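Local coordinates for protein aspartokinase (Synechocystis, PDB 3L76) that probably phosphorylates the beta-carboxyl group of aspartate with ATP, opening the pathway to lysine and threonine, both of which it binds at its ACT domains, at residues K287-R290 with D291-Q294; G542-A545 with H546-A550; A583-A587 with F588-G592. One frame throughout, in Å; residues are numbered along the deposited sequence.

Interaction 1: K287-R290 with D291-Q294; sequences KLFR and DIAQ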
ATOM      1  N   LYS A 287     -11.434 -44.867 -39.403  1.00 58.61           N
ATOM      2  CA  LYS A 287     -11.327 -45.381 -40.770  1.00 67.60           C
ATOM      3  C   LYS A 287     -11.422 -44.298 -41.838  1.00 58.47           C
ATOM      4  O   LYS A 287     -10.617 -44.268 -42.760  1.00 52.82           O
ATOM      5  CB  LYS A 287     -12.349 -46.487 -41.069  1.00 61.44           C
ATOM      6  CG  LYS A 287     -12.247 -46.973 -42.511  1.00 79.54           C
ATOM      7  CD  LYS A 287     -12.805 -48.365 -42.709  1.00 98.13           C
ATOM      8  CE  LYS A 287     -12.074 -49.096 -43.840  1.00111.35           C
ATOM      9  NZ  LYS A 287     -10.644 -49.398 -43.512  1.00103.37           N
ATOM     10  N   LEU A 288     -12.415 -43.427 -41.717  1.00 45.78           N
ATOM     11  CA  LEU A 288     -12.563 -42.296 -42.630  1.00 41.34           C
ATOM     12  C   LEU A 288     -11.238 -41.570 -42.863  1.00 57.78           C
ATOM     13  O   LEU A 288     -10.741 -41.475 -43.988  1.00 54.63           O
ATOM     14  CB  LEU A 288     -13.567 -41.290 -42.068  1.00 47.44           C
ATOM     15  CG  LEU A 288     -14.470 -40.526 -43.044  1.00 51.76           C
ATOM     16  CD1 LEU A 288     -14.971 -39.219 -42.401  1.00 31.61           C
ATOM     17  CD2 LEU A 288     -13.795 -40.246 -44.364  1.00 46.03           C
ATOM     18  N   PHE A 289     -10.664 -41.049 -41.791  1.00 33.47           N
ATOM     19  CA  PHE A 289      -9.543 -40.147 -41.942  1.00 54.42           C
ATOM     20  C   PHE A 289      -8.255 -40.902 -42.222  1.00 53.12           C
ATOM     21  O   PHE A 289      -7.350 -40.373 -42.859  1.00 48.50           O
ATOM     22  CB  PHE A 289      -9.429 -39.199 -40.734  1.00 52.86           C
ATOM     23  CG  PHE A 289     -10.609 -38.271 -40.590  1.00 35.05           C
ATOM     24  CD1 PHE A 289     -10.739 -37.155 -41.410  1.00 31.05           C
ATOM     25  CD2 PHE A 289     -11.597 -38.521 -39.654  1.00 44.72           C
ATOM     26  CE1 PHE A 289     -11.828 -36.299 -41.289  1.00 33.72           C
ATOM     27  CE2 PHE A 289     -12.694 -37.672 -39.524  1.00 34.63           C
ATOM     28  CZ  PHE A 289     -12.809 -36.560 -40.344  1.00 31.37           C
ATOM     29  N   ARG A 290      -8.176 -42.145 -41.764  1.00 53.77           N
ATOM     30  CA  ARG A 290      -7.031 -42.969 -42.115  1.00 60.59           C
ATOM     31  C   ARG A 290      -6.936 -43.095 -43.633  1.00 67.36           C
ATOM     32  O   ARG A 290      -5.897 -42.796 -44.215  1.00 73.08           O
ATOM     33  CB  ARG A 290      -7.100 -44.344 -41.457  1.00 67.76           C
ATOM     34  CG  ARG A 290      -6.636 -44.387 -40.008  1.00 79.95           C
ATOM     35  CD  ARG A 290      -6.326 -45.818 -39.604  1.00 92.38           C
ATOM     36  NE  ARG A 290      -7.401 -46.725 -40.001  1.00100.06           N
ATOM     37  CZ  ARG A 290      -8.156 -47.416 -39.152  1.00 84.46           C
ATOM     38  NH1 ARG A 290      -7.945 -47.327 -37.844  1.00 90.53           N
ATOM     39  NH2 ARG A 290      -9.117 -48.205 -39.614  1.00 56.57           N
ATOM     40  N   ASP A 291      -8.026 -43.511 -44.278  1.00 56.01           N
ATOM     41  CA  ASP A 291      -8.015 -43.689 -45.724  1.00 60.40           C
ATOM     42  C   ASP A 291      -7.760 -42.378 -46.455  1.00 69.13           C
ATOM     43  O   ASP A 291      -6.952 -42.334 -47.379  1.00 75.76           O
ATOM     44  CB  ASP A 291      -9.306 -44.343 -46.226  1.00 70.30           C
ATOM     45  CG  ASP A 291      -9.520 -45.735 -45.663  1.00 81.44           C
ATOM     46  OD1 ASP A 291      -8.548 -46.338 -45.163  1.00 81.22           O
ATOM     47  OD2 ASP A 291     -10.669 -46.226 -45.722  1.00104.71           O
ATOM     48  N   ILE A 292      -8.434 -41.307 -46.044  1.00 64.52           N
ATOM     49  CA  ILE A 292      -8.176 -39.996 -46.635  1.00 47.14           C
ATOM     50  C   ILE A 292      -6.695 -39.609 -46.571  1.00 57.84           C
ATOM     51  O   ILE A 292      -6.141 -39.049 -47.524  1.00 55.93           O
ATOM     52  CB  ILE A 292      -9.022 -38.901 -45.985  1.00 41.69           C
ATOM     53  CG1 ILE A 292     -10.504 -39.182 -46.203  1.00 43.88           C
ATOM     54  CG2 ILE A 292      -8.646 -37.519 -46.539  1.00 33.82           C
ATOM     55  CD1 ILE A 292     -11.433 -38.262 -45.427  1.00 52.19           C
ATOM     56  N   ALA A 293      -6.048 -39.923 -45.457  1.00 50.70           N
ATOM     57  CA  ALA A 293      -4.654 -39.546 -45.282  1.00 44.92           C
ATOM     58  C   ALA A 293      -3.738 -40.370 -46.175  1.00 62.16           C
ATOM     59  O   ALA A 293      -2.679 -39.902 -46.598  1.00 65.16           O
ATOM     60  CB  ALA A 293      -4.253 -39.668 -43.826  1.00 36.48           C
ATOM     61  N   GLN A 294      -4.148 -41.603 -46.465  1.00 67.52           N
ATOM     62  CA  GLN A 294      -3.410 -42.454 -47.395  1.00 73.72           C
ATOM     63  C   GLN A 294      -3.305 -41.837 -48.793  1.00 56.90           C
ATOM     64  O   GLN A 294      -2.358 -42.104 -49.521  1.00 78.87           O
ATOM     65  CB  GLN A 294      -4.033 -43.846 -47.474  1.00 79.49           C
ATOM     66  CG  GLN A 294      -3.710 -44.752 -46.292  1.00 97.43           C
ATOM     67  CD  GLN A 294      -4.431 -46.091 -46.372  1.00112.84           C
ATOM     68  OE1 GLN A 294      -5.462 -46.215 -47.034  1.00117.49           O
ATOM     69  NE2 GLN A 294      -3.892 -47.097 -45.691  1.00 98.09           N
TER
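Leu288 and Ile292 lie side by side one turn apart, and their side chains point the same way. The branch atom CD2 of Leu288 meets CD1 at the end of Ile292, 3.3 Å away. Ile292 sets CG1 beside its own backbone N (chi1 -62°), and CG1 then runs along Leu288 toward that methyl group. The same Ile292 CD1 approaches Phe289 CD1 at 4.2 Å. The other branch of Leu288, CD1, lies over one face of the Phe289 ring, toward its rim.

All of this sits on helix 284-294 of an ACT domain, a fold in which helices pack on an antiparallel sheet. The apolar side chains take part in that packing. Leu288 and Phe289 touch Ile314 of strand 311-318, while Leu288 also reaches Ile333 and Ile292 reaches Thr330, both on helix 323-333.

The polar side chains meet differently. Lys287 and Asp291 cross obliquely. Lys287 bends at its last torsion (chi4 67°), and NZ forms a long salt bridge of 3.9 Å to Asp291 OD2. The same oxygen lies 3.7 Å from Lys287 CG, so the carboxylate rests against the aliphatic chain as well. In the backbone, Asp291 N donates to Lys287 O at 3.1 Å. Arg290 leads elsewhere, and its side chain touches Ala545 and Ala549 on helix 543-552.

Interaction 2: G542-A545 with H546-A550; sequences GVAA and HFFAA. With LYS (lysine), chain E.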
ATOM      1  N   GLY A 542      -2.957 -36.960 -41.866  1.00 70.08           N
ATOM      2  CA  GLY A 542      -2.937 -38.103 -40.975  1.00 48.31           C
ATOM      3  C   GLY A 542      -2.784 -37.838 -39.488  1.00 61.29           C
ATOM      4  O   GLY A 542      -2.721 -38.800 -38.720  1.00 54.16           O
ATOM      5  N   VAL A 543      -2.723 -36.572 -39.063  1.00 43.05           N
ATOM      6  CA  VAL A 543      -2.632 -36.288 -37.629  1.00 44.32           C
ATOM      7  C   VAL A 543      -3.951 -36.603 -36.920  1.00 50.99           C
ATOM      8  O   VAL A 543      -4.005 -37.345 -35.939  1.00 38.87           O
ATOM      9  CB  VAL A 543      -2.235 -34.835 -37.334  1.00 55.51           C
ATOM     10  CG1 VAL A 543      -2.337 -34.563 -35.845  1.00 52.01           C
ATOM     11  CG2 VAL A 543      -0.826 -34.559 -37.826  1.00 56.71           C
ATOM     12  N   ALA A 544      -5.029 -36.024 -37.410  1.00 38.55           N
ATOM     13  CA  ALA A 544      -6.321 -36.348 -36.845  1.00 52.18           C
ATOM     14  C   ALA A 544      -6.578 -37.862 -36.919  1.00 63.51           C
ATOM     15  O   ALA A 544      -7.129 -38.453 -35.987  1.00 48.09           O
ATOM     16  CB  ALA A 544      -7.409 -35.581 -37.555  1.00 31.88           C
ATOM     17  N   ALA A 545      -6.168 -38.490 -38.019  1.00 39.61           N
ATOM     18  CA  ALA A 545      -6.429 -39.909 -38.191  1.00 53.49           C
ATOM     19  C   ALA A 545      -5.729 -40.720 -37.111  1.00 53.32           C
ATOM     20  O   ALA A 545      -6.306 -41.643 -36.535  1.00 52.86           O
ATOM     21  CB  ALA A 545      -6.021 -40.375 -39.576  1.00 43.00           C
ATOM     22  N   HIS A 546      -4.488 -40.362 -36.821  1.00 48.06           N
ATOM     23  CA  HIS A 546      -3.737 -41.058 -35.786  1.00 55.04           C
ATOM     24  C   HIS A 546      -4.394 -40.922 -34.423  1.00 51.39           C
ATOM     25  O   HIS A 546      -4.467 -41.878 -33.664  1.00 53.53           O
ATOM     26  CB  HIS A 546      -2.311 -40.538 -35.720  1.00 47.79           C
ATOM     27  CG  HIS A 546      -1.361 -41.493 -35.072  1.00 79.23           C
ATOM     28  ND1 HIS A 546      -1.296 -42.825 -35.428  1.00 82.59           N
ATOM     29  CD2 HIS A 546      -0.443 -41.320 -34.093  1.00 62.76           C
ATOM     30  CE1 HIS A 546      -0.377 -43.426 -34.697  1.00 66.86           C
ATOM     31  NE2 HIS A 546       0.156 -42.536 -33.877  1.00 61.32           N
ATOM     32  N   PHE A 547      -4.861 -39.713 -34.122  1.00 52.67           N
ATOM     33  CA  PHE A 547      -5.554 -39.421 -32.872  1.00 58.61           C
ATOM     34  C   PHE A 547      -6.814 -40.298 -32.715  1.00 69.01           C
ATOM     35  O   PHE A 547      -6.980 -40.993 -31.708  1.00 57.62           O
ATOM     36  CB  PHE A 547      -5.868 -37.912 -32.811  1.00 56.65           C
ATOM     37  CG  PHE A 547      -6.527 -37.460 -31.536  1.00 32.19           C
ATOM     38  CD1 PHE A 547      -6.445 -38.216 -30.377  1.00 32.14           C
ATOM     39  CD2 PHE A 547      -7.228 -36.265 -31.498  1.00 30.66           C
ATOM     40  CE1 PHE A 547      -7.065 -37.794 -29.207  1.00 40.43           C
ATOM     41  CE2 PHE A 547      -7.853 -35.832 -30.328  1.00 40.93           C
ATOM     42  CZ  PHE A 547      -7.767 -36.596 -29.183  1.00 44.97           C
ATOM     43  N   PHE A 548      -7.684 -40.283 -33.723  1.00 54.87           N
ATOM     44  CA  PHE A 548      -8.913 -41.078 -33.690  1.00 54.20           C
ATOM     45  C   PHE A 548      -8.641 -42.581 -33.637  1.00 60.26           C
ATOM     46  O   PHE A 548      -9.365 -43.329 -32.987  1.00 54.81           O
ATOM     47  CB  PHE A 548      -9.790 -40.766 -34.899  1.00 39.75           C
ATOM     48  CG  PHE A 548     -10.071 -39.313 -35.084  1.00 42.14           C
ATOM     49  CD1 PHE A 548     -10.110 -38.453 -33.993  1.00 48.47           C
ATOM     50  CD2 PHE A 548     -10.301 -38.797 -36.352  1.00 55.80           C
ATOM     51  CE1 PHE A 548     -10.370 -37.100 -34.159  1.00 40.31           C
ATOM     52  CE2 PHE A 548     -10.570 -37.443 -36.527  1.00 52.82           C
ATOM     53  CZ  PHE A 548     -10.613 -36.597 -35.426  1.00 33.38           C
ATOM     54  N   ALA A 549      -7.598 -43.023 -34.328  1.00 71.19           N
ATOM     55  CA  ALA A 549      -7.252 -44.434 -34.322  1.00 73.19           C
ATOM     56  C   ALA A 549      -6.821 -44.852 -32.928  1.00 81.17           C
ATOM     57  O   ALA A 549      -7.087 -45.967 -32.489  1.00 73.83           O
ATOM     58  CB  ALA A 549      -6.157 -44.718 -35.321  1.00 51.62           C
ATOM     59  N   ALA A 550      -6.159 -43.938 -32.231  1.00 78.22           N
ATOM     60  CA  ALA A 550      -5.670 -44.203 -30.888  1.00 60.84           C
ATOM     61  C   ALA A 550      -6.824 -44.467 -29.925  1.00 69.39           C
ATOM     62  O   ALA A 550      -6.719 -45.316 -29.040  1.00 72.72           O
ATOM     63  CB  ALA A 550      -4.825 -43.036 -30.404  1.00 51.93           C
TER
HETATM   64  N   LYS E 603      -4.255 -31.124 -40.920  1.00 21.76           N
HETATM   65  CA  LYS E 603      -4.239 -32.272 -40.024  1.00 35.84           C
HETATM   66  C   LYS E 603      -4.712 -33.526 -40.772  1.00 51.63           C
HETATM   67  O   LYS E 603      -5.107 -33.459 -41.946  1.00 31.17           O
HETATM   68  CB  LYS E 603      -5.092 -32.012 -38.774  1.00 32.33           C
HETATM   69  CG  LYS E 603      -6.557 -31.609 -39.051  1.00 25.28           C
HETATM   70  CD  LYS E 603      -7.327 -31.372 -37.735  1.00 39.93           C
HETATM   71  CE  LYS E 603      -6.969 -30.030 -37.099  1.00 25.09           C
HETATM   72  NZ  LYS E 603      -7.165 -28.906 -38.082  1.00 35.58           N
HETATM   73  OXT LYS E 603      -4.686 -34.634 -40.229  1.00 29.33           O
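The pocket for bound lysine closes on the start of helix 543-552, where Gly542 to Ala545 meet His546 to Ala549 through the first helical turn. Gly542 is the N-cap residue. It adopts backbone angles (phi 89°) at which a side chain would press on the preceding carbonyl. Its carbonyl O accepts the first bond of the helix, from His546 N at 3.0 Å.

The helix start also holds the ligand. Ala544 N donates to OXT of the lysine at 3.2 Å, and Val543 N adds a weak bond to the same oxygen at 3.0 Å. The carboxylate thus lies at the N-terminal end of the helix, whose dipole is likely to favour the negative charge. In this ACT domain the helix N-terminus thus holds the carboxylate of the bound lysine, in a pocket completed by residues of a second ACT domain. Ile299 O, Asp300 O, Asp298 OD1, Met537 O and Ser564 O bind the lysine too.

One turn on, Phe548 folds back over the helix. Its CG stands beside its own backbone N (chi1 -53°), which lays one ring face over Ala544 O, 3.1 Å above the ring plane. That oxygen also accepts Phe548 N at 3.0 Å. Farther along the ring, on the same face, CE2 touches Ala544 CB at 3.8 Å. Phe548 also meets the ring of Phe289 with the planes about 60° apart. Replacing this ring by an alanine would strip Ala544 O and CB of their aromatic cover and is likely to open a gap against Phe289. His546 CG is turned away from its backbone N, and NE2 is hydrogen-bonded to Ala587 O, while Phe547 packs on Ile568 and Cys570 of strand 567-573.

Interaction 3: A583-A587 with F588-G592; sequences AAHSA and FNLAG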
ATOM      1  N   ALA A 583      -3.888 -42.717 -24.037  1.00 61.09           N
ATOM      2  CA  ALA A 583      -3.804 -43.160 -25.425  1.00 71.36           C
ATOM      3  C   ALA A 583      -3.221 -42.084 -26.336  1.00 81.10           C
ATOM      4  O   ALA A 583      -2.343 -42.365 -27.153  1.00 81.66           O
ATOM      5  CB  ALA A 583      -5.175 -43.599 -25.925  1.00 59.74           C
ATOM      6  N   ALA A 584      -3.722 -40.857 -26.202  1.00 49.40           N
ATOM      7  CA  ALA A 584      -3.212 -39.725 -26.979  1.00 66.11           C
ATOM      8  C   ALA A 584      -1.736 -39.435 -26.699  1.00 69.46           C
ATOM      9  O   ALA A 584      -0.968 -39.151 -27.615  1.00 66.98           O
ATOM     10  CB  ALA A 584      -4.054 -38.467 -26.731  1.00 46.58           C
ATOM     11  N   HIS A 585      -1.341 -39.496 -25.431  1.00 49.49           N
ATOM     12  CA  HIS A 585       0.046 -39.220 -25.046  1.00 58.97           C
ATOM     13  C   HIS A 585       0.998 -40.274 -25.602  1.00 63.25           C
ATOM     14  O   HIS A 585       2.125 -39.963 -25.990  1.00 78.72           O
ATOM     15  CB  HIS A 585       0.188 -39.127 -23.521  1.00 50.83           C
ATOM     16  CG  HIS A 585       1.410 -38.384 -23.061  1.00 78.60           C
ATOM     17  ND1 HIS A 585       2.599 -39.014 -22.759  1.00 79.25           N
ATOM     18  CD2 HIS A 585       1.619 -37.062 -22.840  1.00 78.16           C
ATOM     19  CE1 HIS A 585       3.488 -38.113 -22.377  1.00 60.45           C
ATOM     20  NE2 HIS A 585       2.920 -36.922 -22.420  1.00 56.66           N
ATOM     21  N   SER A 586       0.537 -41.521 -25.642  1.00 73.60           N
ATOM     22  CA  SER A 586       1.333 -42.612 -26.194  1.00 87.55           C
ATOM     23  C   SER A 586       1.323 -42.610 -27.716  1.00 76.59           C
ATOM     24  O   SER A 586       2.337 -42.880 -28.351  1.00 57.31           O
ATOM     25  CB  SER A 586       0.834 -43.960 -25.675  1.00 65.83           C
ATOM     26  OG  SER A 586       0.943 -44.032 -24.265  1.00122.16           O
ATOM     27  N   ALA A 587       0.169 -42.313 -28.298  1.00 60.70           N
ATOM     28  CA  ALA A 587       0.043 -42.285 -29.751  1.00 64.54           C
ATOM     29  C   ALA A 587       1.067 -41.355 -30.383  1.00 67.19           C
ATOM     30  O   ALA A 587       1.590 -41.639 -31.452  1.00 69.39           O
ATOM     31  CB  ALA A 587      -1.363 -41.879 -30.157  1.00 59.13           C
ATOM     32  N   PHE A 588       1.368 -40.247 -29.722  1.00 63.12           N
ATOM     33  CA  PHE A 588       2.264 -39.266 -30.317  1.00 63.72           C
ATOM     34  C   PHE A 588       3.667 -39.250 -29.699  1.00 69.28           C
ATOM     35  O   PHE A 588       4.417 -38.289 -29.856  1.00 58.49           O
ATOM     36  CB  PHE A 588       1.603 -37.884 -30.329  1.00 47.00           C
ATOM     37  CG  PHE A 588       0.378 -37.810 -31.222  1.00 51.89           C
ATOM     38  CD1 PHE A 588       0.510 -37.732 -32.605  1.00 40.79           C
ATOM     39  CD2 PHE A 588      -0.900 -37.830 -30.681  1.00 57.73           C
ATOM     40  CE1 PHE A 588      -0.606 -37.667 -33.428  1.00 51.40           C
ATOM     41  CE2 PHE A 588      -2.023 -37.774 -31.502  1.00 58.72           C
ATOM     42  CZ  PHE A 588      -1.874 -37.689 -32.875  1.00 50.75           C
ATOM     43  N   ASN A 589       4.017 -40.338 -29.020  1.00 83.59           N
ATOM     44  CA  ASN A 589       5.351 -40.511 -28.443  1.00 89.13           C
ATOM     45  C   ASN A 589       5.802 -39.342 -27.583  1.00 61.29           C
ATOM     46  O   ASN A 589       6.972 -38.976 -27.599  1.00 66.89           O
ATOM     47  CB  ASN A 589       6.385 -40.761 -29.542  1.00 85.11           C
ATOM     48  CG  ASN A 589       6.097 -42.017 -30.333  1.00 97.89           C
ATOM     49  OD1 ASN A 589       5.596 -43.006 -29.791  1.00100.88           O
ATOM     50  ND2 ASN A 589       6.415 -41.988 -31.621  1.00101.68           N
ATOM     51  N   LEU A 590       4.871 -38.772 -26.828  1.00 58.90           N
ATOM     52  CA  LEU A 590       5.160 -37.616 -25.989  1.00 81.71           C
ATOM     53  C   LEU A 590       6.004 -37.934 -24.740  1.00 87.69           C
ATOM     54  O   LEU A 590       6.492 -37.025 -24.063  1.00 77.87           O
ATOM     55  CB  LEU A 590       3.857 -36.906 -25.606  1.00 59.88           C
ATOM     56  CG  LEU A 590       3.456 -35.747 -26.522  1.00 67.29           C
ATOM     57  CD1 LEU A 590       3.923 -36.006 -27.936  1.00 71.54           C
ATOM     58  CD2 LEU A 590       1.956 -35.489 -26.484  1.00 78.49           C
ATOM     59  N   ALA A 591       6.188 -39.217 -24.447  1.00 74.46           N
ATOM     60  CA  ALA A 591       6.965 -39.618 -23.276  1.00 80.22           C
ATOM     61  C   ALA A 591       8.467 -39.344 -23.462  1.00 86.19           C
ATOM     62  O   ALA A 591       9.155 -38.895 -22.532  1.00 57.01           O
ATOM     63  CB  ALA A 591       6.723 -41.075 -22.968  1.00 54.38           C
ATOM     64  N   GLY A 592       8.970 -39.617 -24.663  1.00 57.21           N
ATOM     65  CA  GLY A 592      10.327 -39.246 -25.011  1.00 73.55           C
ATOM     66  C   GLY A 592      11.035 -40.336 -25.778  1.00 94.53           C
ATOM     67  O   GLY A 592      12.264 -40.355 -25.860  1.00125.91           O
TER
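His585 O accepts the backbone N of Leu590 at 3.1 Å, and this bond reaches across the end of helix 577-587. The donor stands nearly straight out from the carbonyl. A second bond runs inside it, from Asn589 N to Ser586 O, also 3.1 Å. Here the donor sits well above the carbonyl plane. Together the two make a Schellman motif, with Asn589 at the C-prime position. Its positive phi (52°) turns the chain out of the helix. Phe588 N adds only a weak bond to Ala584 O, at 3.3 Å.

The side chains follow the same turn. His585 places CG opposite its backbone N (chi1 -159°), which swings the imidazole toward the outgoing chain. Leu590 CB then sits over the centre of the ring, 3.4 Å from its centroid and 14° off the normal. This is a CH-pi contact with one face of the imidazole. The ring's NE2 is bound to Thr182 OG1, which helps to fix how the imidazole is turned, and Thr183 and Val188 lie against it as well.

Phe588 presents its edge to Ala584 O, which lies near the plane of the ring and 3.3 Å from CD2. Its ring then meets His546 edge-to-face and touches Phe547 on helix 543-552, and Ile532 on strand 520-533. His585 O and Ser586 O thus still receive N-H groups where the helix stops, and the imidazole of His585 gives the departing chain a flat surface to rest on.

The three contacts follow one another along the chain in numerical order, on the same side of its centre. Interaction 1 belongs to the ACT domain of residues 272-341. Interaction 2 lies in the one of 530-588, and interaction 3 at the end of that domain's second helix. The centres of interactions 1 and 2 are about 9 Å apart, those of 2 and 3 about 12 Å, and those of 1 and 3 about 20 Å. Helix 543-552 thus lies between helices 284-294 and 577-587 and touches both. It joins two ACT domains far apart in sequence, and residues of both domains line this lysine pocket and a threonine pocket.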